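Local structure of endonuclease V isoform X2 (Ciona intestinalis, 6OZI) at residues M57-Y62 against Q67-T72; L114-G119 against E227-A232; L147-I150 against V155-T158; S162-L167 against N173-I178. The protein is an endonuclease V that probably cleaves inosine-containing nucleic acids, with RNA as its likely eukaryotic target, in a metal-dependent hydrolysis. The protein carries 1 engineered substitution. One frame throughout, in Å; residues are numbered along the deposited sequence.

Interaction 1 of 4, residues M57-Y62 against Q67-T72; sequences MVVLSY and QVYMNT. With K (potassium ion), chain E.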
# COMPACT_ATOMS: atom_id res chain seq x y z
N MET A 57 -9.64 18.64 -1.28
CA MET A 57 -8.90 19.77 -1.82
C MET A 57 -7.89 20.21 -0.77
O MET A 57 -8.22 20.28 0.42
CB MET A 57 -9.84 20.92 -2.20
CG MET A 57 -9.13 22.18 -2.68
SD MET A 57 -10.21 23.35 -3.56
CE MET A 57 -10.51 22.49 -5.12
N VAL A 58 -6.66 20.47 -1.22
CA VAL A 58 -5.58 20.89 -0.34
C VAL A 58 -4.97 22.16 -0.90
O VAL A 58 -5.08 22.45 -2.10
CB VAL A 58 -4.48 19.80 -0.20
CG1 VAL A 58 -5.02 18.57 0.52
CG2 VAL A 58 -3.94 19.43 -1.57
N VAL A 59 -4.35 22.94 -0.02
CA VAL A 59 -3.53 24.07 -0.42
C VAL A 59 -2.20 23.98 0.32
O VAL A 59 -2.18 23.89 1.55
CB VAL A 59 -4.20 25.43 -0.14
CG1 VAL A 59 -3.32 26.56 -0.66
CG2 VAL A 59 -5.58 25.50 -0.79
N LEU A 60 -1.10 24.02 -0.44
CA LEU A 60 0.25 24.01 0.08
C LEU A 60 0.94 25.32 -0.28
O LEU A 60 0.71 25.88 -1.35
CB LEU A 60 1.07 22.84 -0.49
CG LEU A 60 0.82 21.43 0.03
CD1 LEU A 60 -0.56 20.91 -0.36
CD2 LEU A 60 1.90 20.48 -0.47
N SER A 61 1.79 25.80 0.62
CA SER A 61 2.55 27.00 0.33
C SER A 61 3.58 26.71 -0.76
O SER A 61 4.02 25.57 -0.96
CB SER A 61 3.25 27.53 1.58
OG SER A 61 4.10 26.55 2.15
N TYR A 62 3.96 27.76 -1.48
CA TYR A 62 4.97 27.67 -2.52
C TYR A 62 6.05 28.70 -2.24
O TYR A 62 5.73 29.87 -2.03
CB TYR A 62 4.37 27.89 -3.91
CG TYR A 62 5.32 27.53 -5.04
CD1 TYR A 62 6.33 28.39 -5.43
CD2 TYR A 62 5.19 26.32 -5.71
CE1 TYR A 62 7.21 28.05 -6.46
CE2 TYR A 62 6.05 25.97 -6.73
CZ TYR A 62 7.06 26.84 -7.11
OH TYR A 62 7.91 26.49 -8.13
N GLN A 67 1.60 22.10 3.83
CA GLN A 67 0.15 22.07 3.75
C GLN A 67 -0.43 23.13 4.68
O GLN A 67 -0.12 23.16 5.88
CB GLN A 67 -0.38 20.69 4.12
CG GLN A 67 -1.86 20.50 3.86
CD GLN A 67 -2.35 19.13 4.30
OE1 GLN A 67 -1.94 18.11 3.74
NE2 GLN A 67 -3.21 19.11 5.31
N VAL A 68 -1.24 24.03 4.12
CA VAL A 68 -1.92 25.06 4.91
C VAL A 68 -3.43 24.92 4.86
O VAL A 68 -4.12 25.57 5.66
CB VAL A 68 -1.51 26.48 4.48
CG1 VAL A 68 -0.04 26.74 4.79
CG2 VAL A 68 -1.78 26.69 3.00
N TYR A 69 -3.98 24.10 3.96
CA TYR A 69 -5.42 23.89 3.92
C TYR A 69 -5.71 22.46 3.48
O TYR A 69 -5.04 21.93 2.60
CB TYR A 69 -6.10 24.88 2.97
CG TYR A 69 -7.60 24.68 2.78
CD1 TYR A 69 -8.10 23.82 1.80
CD2 TYR A 69 -8.51 25.38 3.57
CE1 TYR A 69 -9.46 23.66 1.62
CE2 TYR A 69 -9.87 25.21 3.39
CZ TYR A 69 -10.34 24.35 2.42
OH TYR A 69 -11.70 24.20 2.24
N MET A 70 -6.73 21.86 4.09
CA MET A 70 -7.20 20.55 3.66
C MET A 70 -8.68 20.43 3.98
O MET A 70 -9.13 20.90 5.03
CB MET A 70 -6.42 19.41 4.34
CG MET A 70 -6.77 18.01 3.83
SD MET A 70 -8.17 17.26 4.69
CE MET A 70 -7.35 16.59 6.14
N ASN A 71 -9.43 19.82 3.07
CA ASN A 71 -10.82 19.48 3.34
C ASN A 71 -11.20 18.26 2.52
O ASN A 71 -10.78 18.12 1.37
CB ASN A 71 -11.76 20.66 3.04
CG ASN A 71 -13.21 20.33 3.38
OD1 ASN A 71 -13.63 20.39 4.54
ND2 ASN A 71 -13.99 20.00 2.36
N THR A 72 -12.00 17.37 3.12
CA THR A 72 -12.56 16.22 2.43
C THR A 72 -14.08 16.29 2.52
O THR A 72 -14.63 16.81 3.48
CB THR A 72 -12.08 14.89 3.02
OG1 THR A 72 -12.51 14.78 4.38
CG2 THR A 72 -10.56 14.78 2.97
K K E . -15.19 18.34 5.73
O HOH W 1 -16.94 19.12 3.27
O HOH W 2 -14.67 15.86 6.66
O HOH W 3 -12.15 17.78 6.49
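Met57 and Val59 pair with Asn71 and Tyr69 as hydrogen-bonded positions of an antiparallel hairpin whose strand axes lie 4.5 Å apart at 178°. Met57 N donates to Asn71 O at 2.9 Å, and Asn71 N returns a bond to Met57 O. A classic beta bulge interrupts the pairing: Val68 and Tyr69 both face Val59. Val59 O therefore accepts two backbone bonds, from Val68 N at 2.7 Å and from Tyr69 N at 3.0 Å.

On one face of the sheet, Val59 packs against Tyr69, CB to CB 3.7 Å. Tyr69 has CG anti to the backbone N (chi1 176°), and Val59 CG2 meets its ring obliquely near CD1. Val59 CG1 touches Val68 CG2 at the bulge. The other face carries Val58 and Met70, where Val58 CG1 lies 3.8 Å from Met70 CG. Leu60 CG rests on Gln67 CA.

Asn71 also serves a metal site. Its OD1 and Thr72 O each bind a potassium ion at 2.8 Å, and three waters share the ion. Asn71 ND2 bonds to Glu97.

Helix 86-104 covers the face of Met57, Tyr69 and Asn71. Helix 227-243 lies against the face of Leu60, Gln67 and Met70, where Gln67 OE1 bonds to Trp235. Strand 67-76 is outermost within this chain, and strand 37-45 flanks strand 52-61 on its other edge.

Interaction 2 of 4, residues L114-G119 against E227-A232; sequences LLDGNG and EPIKMA. With nucleotides of chain C; nucleotides of chain D.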
# COMPACT_ATOMS: atom_id res chain seq x y z
N LEU A 114 -2.73 21.77 -9.27
CA LEU A 114 -2.31 20.54 -9.93
C LEU A 114 -3.46 19.54 -9.88
O LEU A 114 -4.00 19.26 -8.81
CB LEU A 114 -1.07 19.93 -9.27
CG LEU A 114 0.13 20.85 -9.07
CD1 LEU A 114 1.32 20.07 -8.51
CD2 LEU A 114 0.51 21.55 -10.37
N LEU A 115 -3.84 19.02 -11.04
CA LEU A 115 -4.94 18.07 -11.15
C LEU A 115 -4.42 16.77 -11.75
O LEU A 115 -3.56 16.78 -12.64
CB LEU A 115 -6.07 18.65 -12.01
CG LEU A 115 -6.73 19.89 -11.40
CD1 LEU A 115 -7.76 20.48 -12.35
CD2 LEU A 115 -7.37 19.54 -10.05
N ASP A 116 -4.95 15.65 -11.26
CA ASP A 116 -4.52 14.34 -11.73
C ASP A 116 -5.02 14.10 -13.15
O ASP A 116 -6.20 14.29 -13.44
CB ASP A 116 -5.05 13.23 -10.82
CG ASP A 116 -4.51 13.31 -9.42
OD1 ASP A 116 -3.36 12.87 -9.21
OD2 ASP A 116 -5.23 13.81 -8.52
N GLY A 117 -4.11 13.71 -14.03
CA GLY A 117 -4.48 13.46 -15.40
C GLY A 117 -3.98 14.56 -16.32
O GLY A 117 -3.10 15.35 -15.98
N ASN A 118 -4.58 14.61 -17.50
CA ASN A 118 -4.11 15.45 -18.58
C ASN A 118 -4.91 16.74 -18.69
O ASN A 118 -6.06 16.83 -18.24
CB ASN A 118 -4.18 14.68 -19.90
CG ASN A 118 -3.46 13.36 -19.82
OD1 ASN A 118 -2.34 13.30 -19.33
ND2 ASN A 118 -4.11 12.29 -20.28
N GLY A 119 -4.29 17.73 -19.32
CA GLY A 119 -4.99 18.93 -19.73
C GLY A 119 -5.15 18.97 -21.24
O GLY A 119 -6.05 18.33 -21.78
N GLU A 227 3.90 17.18 -4.39
CA GLU A 227 3.30 17.25 -3.06
C GLU A 227 1.80 17.55 -3.04
O GLU A 227 1.09 16.87 -2.28
CB GLU A 227 4.08 18.29 -2.23
CG GLU A 227 5.50 17.86 -1.90
CD GLU A 227 5.55 16.57 -1.09
OE1 GLU A 227 5.16 16.58 0.10
OE2 GLU A 227 5.98 15.54 -1.64
N PRO A 228 1.26 18.52 -3.78
CA PRO A 228 -0.20 18.77 -3.67
C PRO A 228 -1.03 17.58 -4.13
O PRO A 228 -2.05 17.24 -3.50
CB PRO A 228 -0.41 20.00 -4.57
CG PRO A 228 0.94 20.63 -4.71
CD PRO A 228 1.91 19.49 -4.69
N ILE A 229 -0.61 16.92 -5.21
CA ILE A 229 -1.28 15.71 -5.66
C ILE A 229 -1.17 14.63 -4.60
O ILE A 229 -2.17 13.98 -4.24
CB ILE A 229 -0.68 15.25 -6.99
CG1 ILE A 229 -0.99 16.28 -8.08
CG2 ILE A 229 -1.16 13.86 -7.35
CD1 ILE A 229 -0.24 16.05 -9.33
N LYS A 230 0.04 14.43 -4.07
CA LYS A 230 0.26 13.43 -3.04
C LYS A 230 -0.70 13.64 -1.87
O LYS A 230 -1.32 12.68 -1.38
CB LYS A 230 1.72 13.49 -2.57
CG LYS A 230 2.03 12.59 -1.39
CD LYS A 230 3.44 12.79 -0.86
CE LYS A 230 4.48 12.44 -1.91
NZ LYS A 230 5.88 12.56 -1.38
N MET A 231 -0.85 14.89 -1.43
CA MET A 231 -1.64 15.14 -0.24
C MET A 231 -3.13 14.96 -0.52
O MET A 231 -3.84 14.31 0.26
CB MET A 231 -1.31 16.52 0.31
CG MET A 231 0.14 16.61 0.72
SD MET A 231 0.50 15.33 1.93
CE MET A 231 2.25 15.56 2.22
N ALA A 232 -3.63 15.53 -1.63
CA ALA A 232 -5.05 15.37 -1.95
C ALA A 232 -5.43 13.89 -2.08
O ALA A 232 -6.47 13.45 -1.56
CB ALA A 232 -5.41 16.13 -3.23
P DI C 5 -5.78 5.42 -19.11
OP1 DI C 5 -4.70 4.43 -18.80
OP2 DI C 5 -7.11 5.01 -18.51
O5' DI C 5 -5.33 6.94 -18.66
C5' DI C 5 -3.98 7.31 -18.65
C4' DI C 5 -3.80 8.59 -17.85
O4' DI C 5 -4.62 9.76 -18.62
C3' DI C 5 -4.29 8.49 -16.63
O3' DI C 5 -3.45 9.23 -15.64
C2' DI C 5 -5.69 9.17 -16.67
C1' DI C 5 -5.55 10.21 -17.81
N9 DI C 5 -6.85 10.32 -18.49
C8 DI C 5 -7.71 9.50 -19.11
N7 DI C 5 -8.76 10.26 -19.51
C5 DI C 5 -8.53 11.51 -19.13
C6 DI C 5 -9.35 12.79 -19.30
O6 DI C 5 -10.40 12.78 -19.85
N1 DI C 5 -8.85 14.01 -18.78
C2 DI C 5 -7.58 14.04 -18.09
N3 DI C 5 -6.82 12.82 -17.93
C4 DI C 5 -7.34 11.55 -18.49
P A C 6 -3.32 8.70 -14.12
OP1 A C 6 -2.44 9.63 -13.38
OP2 A C 6 -3.01 7.25 -14.17
O5' A C 6 -4.78 8.88 -13.52
C5' A C 6 -5.30 10.17 -13.23
C4' A C 6 -6.64 10.07 -12.57
O4' A C 6 -7.56 9.40 -13.46
C3' A C 6 -6.67 9.23 -11.31
O3' A C 6 -6.30 9.97 -10.16
C2' A C 6 -8.09 8.70 -11.26
O2' A C 6 -8.98 9.67 -10.73
C1' A C 6 -8.40 8.53 -12.74
N9 A C 6 -8.20 7.16 -13.25
C8 A C 6 -7.28 6.76 -14.19
N7 A C 6 -7.36 5.49 -14.51
C5 A C 6 -8.42 5.03 -13.74
C6 A C 6 -9.03 3.77 -13.61
N6 A C 6 -8.63 2.68 -14.29
N1 A C 6 -10.07 3.65 -12.76
C2 A C 6 -10.47 4.73 -12.08
N3 A C 6 -9.98 5.97 -12.11
C4 A C 6 -8.96 6.05 -12.97
P DC D 11 6.95 9.96 0.94
OP1 DC D 11 7.71 11.02 1.65
OP2 DC D 11 5.58 10.21 0.43
O5' DC D 11 7.84 9.55 -0.30
C5' DC D 11 7.45 8.46 -1.09
C4' DC D 11 8.64 7.59 -1.38
O4' DC D 11 8.64 6.46 -0.49
C3' DC D 11 8.65 7.01 -2.77
O3' DC D 11 9.32 7.90 -3.62
C2' DC D 11 9.41 5.70 -2.61
C1' DC D 11 9.14 5.32 -1.16
N1 DC D 11 8.17 4.20 -0.97
C2 DC D 11 8.60 2.89 -1.15
O2 DC D 11 9.77 2.69 -1.51
N3 DC D 11 7.73 1.88 -0.95
C4 DC D 11 6.48 2.14 -0.56
N4 DC D 11 5.65 1.10 -0.37
C5 DC D 11 6.02 3.47 -0.37
C6 DC D 11 6.90 4.46 -0.57
O HOH W 4 -4.28 14.54 -6.34
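The central strand 112-116 of the RNase H-like sheet meets the start of helix 227-243 through Leu114 and Asp116. Leu114 points at the helix and lies against two residues of it. Its CB is 3.8 Å from Ile229 CG1, and its CD1 is 3.9 Å from Pro228 CG. Leu114 and Pro228 pass at a slant. The CD1 methyl of Leu114 touches the proline ring and its CB touches Ile229.

Further along the strand, Asp116 and Ile229 run past each other in opposite directions. Asp116 OD1 comes close to the methyl Ile229 CG2, at 3.0 Å. Ile229 CG2 lies opposite the N of its own residue across the CA-CB bond, which points it to the Asp116 carboxylate. A water lies between Asp116 OD2 and Ile229 O, 3.0 Å from Ile229 O.

The strand and helix axes cross at -54°, the helix lying over one face of the sheet. Asp116 ends the strand beside Asp42 of strand 37-45, an acidic grouping as in RNase H-like nucleases. Asp116 CB is 3.6 Å from O3' of nucleotide A6 of chain C, so the end of strand 112-116 borders the bound nucleic acid. Gly117 and Asn118 continue to the inosine: Asn118 N is 2.9 Å from N3 of nucleotide DI5 of chain C. Lys230 points away from strand 112-116, and its NZ forms a salt bridge with Glu227 OE2 on its syn lone pair. The same NZ donates to phosphate oxygen OP2 of nucleotide DC11 of chain D at 3.0 Å.

Interaction 3 of 4, residues L147-I150 against V155-T158; sequences LIEI and VKKT. With nucleotides of chain C.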
# COMPACT_ATOMS: atom_id res chain seq x y z
N LEU A 147 0.70 7.15 -19.18
CA LEU A 147 0.58 7.80 -20.47
C LEU A 147 -0.72 7.39 -21.14
O LEU A 147 -1.02 6.20 -21.23
CB LEU A 147 1.77 7.43 -21.35
CG LEU A 147 1.84 8.12 -22.71
CD1 LEU A 147 2.19 9.57 -22.52
CD2 LEU A 147 2.87 7.44 -23.57
N ILE A 148 -1.48 8.36 -21.60
CA ILE A 148 -2.64 8.04 -22.42
C ILE A 148 -2.17 7.83 -23.85
O ILE A 148 -1.31 8.57 -24.36
CB ILE A 148 -3.72 9.14 -22.32
CG1 ILE A 148 -5.03 8.62 -22.93
CG2 ILE A 148 -3.26 10.45 -22.98
CD1 ILE A 148 -6.23 9.43 -22.57
N GLU A 149 -2.70 6.79 -24.50
CA GLU A 149 -2.43 6.52 -25.90
C GLU A 149 -3.47 7.22 -26.76
O GLU A 149 -4.67 7.13 -26.48
CB GLU A 149 -2.44 5.02 -26.20
CG GLU A 149 -1.20 4.25 -25.76
CD GLU A 149 -0.82 3.13 -26.72
OE1 GLU A 149 -1.49 2.97 -27.76
OE2 GLU A 149 0.16 2.41 -26.45
N ILE A 150 -3.02 7.92 -27.79
CA ILE A 150 -3.95 8.56 -28.72
C ILE A 150 -3.59 8.16 -30.15
O ILE A 150 -2.79 8.85 -30.79
CB ILE A 150 -3.93 10.09 -28.56
CG1 ILE A 150 -4.03 10.47 -27.09
CG2 ILE A 150 -5.11 10.70 -29.32
CD1 ILE A 150 -4.05 11.96 -26.86
N VAL A 155 0.26 9.00 -31.01
CA VAL A 155 0.90 8.92 -29.70
C VAL A 155 0.75 7.49 -29.20
O VAL A 155 -0.35 7.06 -28.82
CB VAL A 155 0.29 9.92 -28.71
CG1 VAL A 155 0.90 9.72 -27.31
CG2 VAL A 155 0.51 11.34 -29.18
N LYS A 156 1.87 6.76 -29.15
CA LYS A 156 1.90 5.36 -28.76
C LYS A 156 2.84 5.18 -27.58
O LYS A 156 3.95 5.71 -27.56
CB LYS A 156 2.35 4.48 -29.94
CG LYS A 156 2.29 3.00 -29.67
CD LYS A 156 2.30 2.20 -30.96
CE LYS A 156 2.64 0.73 -30.71
NZ LYS A 156 1.82 0.12 -29.63
N LYS A 157 2.38 4.40 -26.60
CA LYS A 157 3.06 4.28 -25.32
C LYS A 157 4.46 3.69 -25.48
O LYS A 157 5.45 4.26 -24.99
CB LYS A 157 2.19 3.43 -24.39
CG LYS A 157 2.53 3.45 -22.91
CD LYS A 157 1.27 3.04 -22.16
CE LYS A 157 1.51 2.78 -20.70
NZ LYS A 157 0.22 2.43 -20.01
N THR A 158 4.58 2.55 -26.18
CA THR A 158 5.90 1.93 -26.34
C THR A 158 6.89 2.88 -27.01
O THR A 158 8.07 2.95 -26.61
CB THR A 158 5.79 0.62 -27.12
OG1 THR A 158 5.25 0.87 -28.42
CG2 THR A 158 4.91 -0.38 -26.38
P DC C 4 -4.43 0.58 -22.87
OP1 DC C 4 -3.32 -0.12 -23.55
OP2 DC C 4 -4.67 0.35 -21.42
O5' DC C 4 -4.27 2.14 -23.12
C5' DC C 4 -3.64 2.96 -22.17
C4' DC C 4 -4.33 4.32 -22.12
O4' DC C 4 -4.53 4.79 -23.48
C3' DC C 4 -5.71 4.30 -21.46
O3' DC C 4 -5.91 5.48 -20.70
C2' DC C 4 -6.67 4.23 -22.64
C1' DC C 4 -5.91 5.03 -23.69
N1 DC C 4 -6.27 4.65 -25.08
C2 DC C 4 -7.10 5.50 -25.82
O2 DC C 4 -7.51 6.54 -25.30
N3 DC C 4 -7.44 5.15 -27.10
C4 DC C 4 -6.97 4.01 -27.61
N4 DC C 4 -7.32 3.71 -28.87
C5 DC C 4 -6.12 3.13 -26.87
C6 DC C 4 -5.80 3.49 -25.62
O HOH W 5 -1.66 4.21 -19.59
O HOH W 6 -1.11 5.00 -30.34
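The carboxylate of Glu149 receives Lys157 N from above its plane, 63° out of it. The bond, Lys157 N to Glu149 OE2, is 3.0 Å long with an N-H...O angle of 157°. Lys157 CB stands beside the same oxygen at 3.1 Å. A water bound to Val155 O makes a weak bond to Glu149 OE1. Glu149 has CG beside its backbone N (chi1 -76°) and bends at the next torsion, which brings the acid across to the helix start.

Lys156 holds the N-cap position, so Lys157 N opens helix 157-169 and its N-H is met by an acid from the preceding loop. The two segments close that loop with a single antiparallel bridge: Ile150 N bonds to Val155 O at 3.0 Å, and Val155 N to Ile150 O at 3.1 Å. Leu147 CD2 packs on Lys157 CA at 3.6 Å.

The extended Lys157 reaches back along Leu147, and a water links its NZ to Leu147 O. On the nucleic acid side, Glu149 N donates to O4' of nucleotide DC4 of chain C at 2.9 Å. Ile148 CG1 lies 3.8 Å from C1' of that sugar.

Interaction 4 of 4, residues S162-L167 against N173-I178; sequences SQFKRL and NELDII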
# COMPACT_ATOMS: atom_id res chain seq x y z
N SER A 162 10.26 4.35 -25.23
CA SER A 162 11.58 4.05 -25.76
C SER A 162 12.33 5.33 -26.12
O SER A 162 13.54 5.44 -25.86
CB SER A 162 11.48 3.12 -26.98
OG SER A 162 10.98 3.80 -28.11
N GLN A 163 11.63 6.32 -26.69
CA GLN A 163 12.25 7.61 -26.96
C GLN A 163 12.75 8.26 -25.67
O GLN A 163 13.82 8.89 -25.65
CB GLN A 163 11.28 8.54 -27.68
CG GLN A 163 11.95 9.79 -28.25
CD GLN A 163 11.00 10.68 -29.05
OE1 GLN A 163 9.83 10.36 -29.25
NE2 GLN A 163 11.52 11.82 -29.51
N PHE A 164 11.99 8.13 -24.58
CA PHE A 164 12.41 8.72 -23.32
C PHE A 164 13.62 8.00 -22.74
O PHE A 164 14.49 8.64 -22.13
CB PHE A 164 11.27 8.72 -22.30
CG PHE A 164 11.62 9.45 -21.03
CD1 PHE A 164 11.46 10.82 -20.94
CD2 PHE A 164 12.14 8.76 -19.95
CE1 PHE A 164 11.80 11.50 -19.78
CE2 PHE A 164 12.48 9.43 -18.78
CZ PHE A 164 12.31 10.80 -18.70
N LYS A 165 13.69 6.67 -22.88
CA LYS A 165 14.87 5.96 -22.38
C LYS A 165 16.11 6.32 -23.19
O LYS A 165 17.20 6.51 -22.63
CB LYS A 165 14.63 4.45 -22.41
CG LYS A 165 13.62 3.98 -21.37
CD LYS A 165 13.36 2.49 -21.50
CE LYS A 165 12.34 2.04 -20.46
NZ LYS A 165 11.87 0.65 -20.71
N ARG A 166 15.96 6.42 -24.52
CA ARG A 166 17.06 6.90 -25.35
C ARG A 166 17.49 8.30 -24.92
O ARG A 166 18.68 8.61 -24.91
CB ARG A 166 16.66 6.90 -26.83
CG ARG A 166 16.45 5.51 -27.42
CD ARG A 166 16.42 5.52 -28.95
NE ARG A 166 15.36 6.38 -29.47
CZ ARG A 166 14.09 6.00 -29.63
NH1 ARG A 166 13.71 4.77 -29.30
NH2 ARG A 166 13.20 6.85 -30.12
N LEU A 167 16.53 9.13 -24.52
CA LEU A 167 16.87 10.45 -24.00
C LEU A 167 17.66 10.34 -22.71
O LEU A 167 18.66 11.03 -22.52
CB LEU A 167 15.60 11.28 -23.77
CG LEU A 167 15.81 12.62 -23.07
CD1 LEU A 167 16.57 13.62 -23.97
CD2 LEU A 167 14.50 13.18 -22.59
N ASN A 173 16.18 14.89 -19.01
CA ASN A 173 15.12 14.56 -18.07
C ASN A 173 13.75 15.06 -18.51
O ASN A 173 12.78 14.88 -17.77
CB ASN A 173 15.44 15.11 -16.66
CG ASN A 173 15.41 16.63 -16.59
OD1 ASN A 173 15.82 17.32 -17.52
ND2 ASN A 173 14.94 17.16 -15.47
N GLU A 174 13.64 15.66 -19.70
CA GLU A 174 12.38 16.18 -20.23
C GLU A 174 12.27 15.83 -21.70
O GLU A 174 13.23 16.01 -22.45
CB GLU A 174 12.30 17.70 -20.05
CG GLU A 174 12.15 18.15 -18.61
CD GLU A 174 12.20 19.66 -18.46
OE1 GLU A 174 12.96 20.31 -19.20
OE2 GLU A 174 11.47 20.19 -17.60
N LEU A 175 11.11 15.32 -22.11
CA LEU A 175 10.88 14.89 -23.48
C LEU A 175 9.53 15.42 -23.95
O LEU A 175 8.50 15.14 -23.32
CB LEU A 175 10.89 13.36 -23.58
CG LEU A 175 10.54 12.81 -24.96
CD1 LEU A 175 11.71 13.06 -25.91
CD2 LEU A 175 10.18 11.33 -24.92
N ASP A 176 9.52 16.14 -25.06
CA ASP A 176 8.26 16.62 -25.61
C ASP A 176 7.48 15.45 -26.20
O ASP A 176 8.04 14.63 -26.93
CB ASP A 176 8.48 17.68 -26.69
CG ASP A 176 9.06 18.96 -26.14
OD1 ASP A 176 8.38 19.61 -25.32
OD2 ASP A 176 10.16 19.36 -26.57
N ILE A 177 6.20 15.37 -25.87
CA ILE A 177 5.29 14.40 -26.46
C ILE A 177 4.52 15.12 -27.56
O ILE A 177 3.95 16.20 -27.32
CB ILE A 177 4.35 13.80 -25.40
CG1 ILE A 177 5.15 12.90 -24.45
CG2 ILE A 177 3.21 13.03 -26.05
CD1 ILE A 177 4.41 12.50 -23.19
N ILE A 178 4.54 14.57 -28.77
CA ILE A 178 4.13 15.31 -29.96
C ILE A 178 3.04 14.55 -30.71
O ILE A 178 3.12 13.33 -30.88
CB ILE A 178 5.34 15.55 -30.89
CG1 ILE A 178 6.31 16.56 -30.26
CG2 ILE A 178 4.90 16.01 -32.27
CD1 ILE A 178 7.70 16.54 -30.87
O HOH W 7 7.80 11.65 -27.11
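Leu175 projects from strand 174-179, outermost in the sheet within this chain, against helix 157-169, where it meets Gln163, Phe164 and Leu167. This is helix-on-strand packing at the margin of the RNase H-like sheet. The segment axes lie 8.8 Å apart and run roughly antiparallel, at 152°.

All four side chains place CG anti to the backbone N. In Leu175 chi1 (175°) carries CG toward the helix, and chi2 (73°) spreads the methyls over Gln163 and Phe164. Leu175 CD2 reaches the helix backbone, 3.7 Å from Phe164 N. Leu175 CD1 lies 3.8 Å from Gln163 NE2. Gln163 is extended beyond CG and crosses Leu175 at about a right angle.

Phe164 and Leu175 pass in opposite directions. The ring turns its edge to the strand, with Phe164 CD1 3.7 Å from Leu175 CB and Phe164 CE1 near Asn173 O. Beyond the contact, Phe164 also touches Ala189 and Pro199. Leu167 comes to the same CB with one methyl, Leu167 CD2 to Leu175 CB 3.7 Å. That methyl, Leu167 CD2, also sits tightly on Glu174 O, at 3.1 Å.

Within the helix, Arg166 folds back so that one guanidinium face lies over Ser162 O and Gln163 CA. Its NH1 donates to Ser162 OG. The polar end of Gln163 joins the strand through one water, which donates to Gln163 OE1 at 3.2 Å and to Asp176 O at 3.0 Å.

Interactions 1, 2 and 4 all reach the same mixed sheet. Interaction 1 lies at one outer edge, interaction 2 in the middle and interaction 4 at the other edge. Interactions 1 and 2 have centres 12 Å apart and touch where Leu60 CD2 packs on Glu227 CB at 3.6 Å. Interactions 3 and 4 are also 12 Å apart and share helix 157-169. Interaction 1 closes first along the chain. Interactions 3 and 4 then follow in series inside the long loop closed by interaction 2. Asn118 touches Ile148. Interactions 2 and 3 thus link the sheet centre to the loop 147-150, which touches the bound nucleic acid, while interactions 1 and 4 sit at the two outer edges.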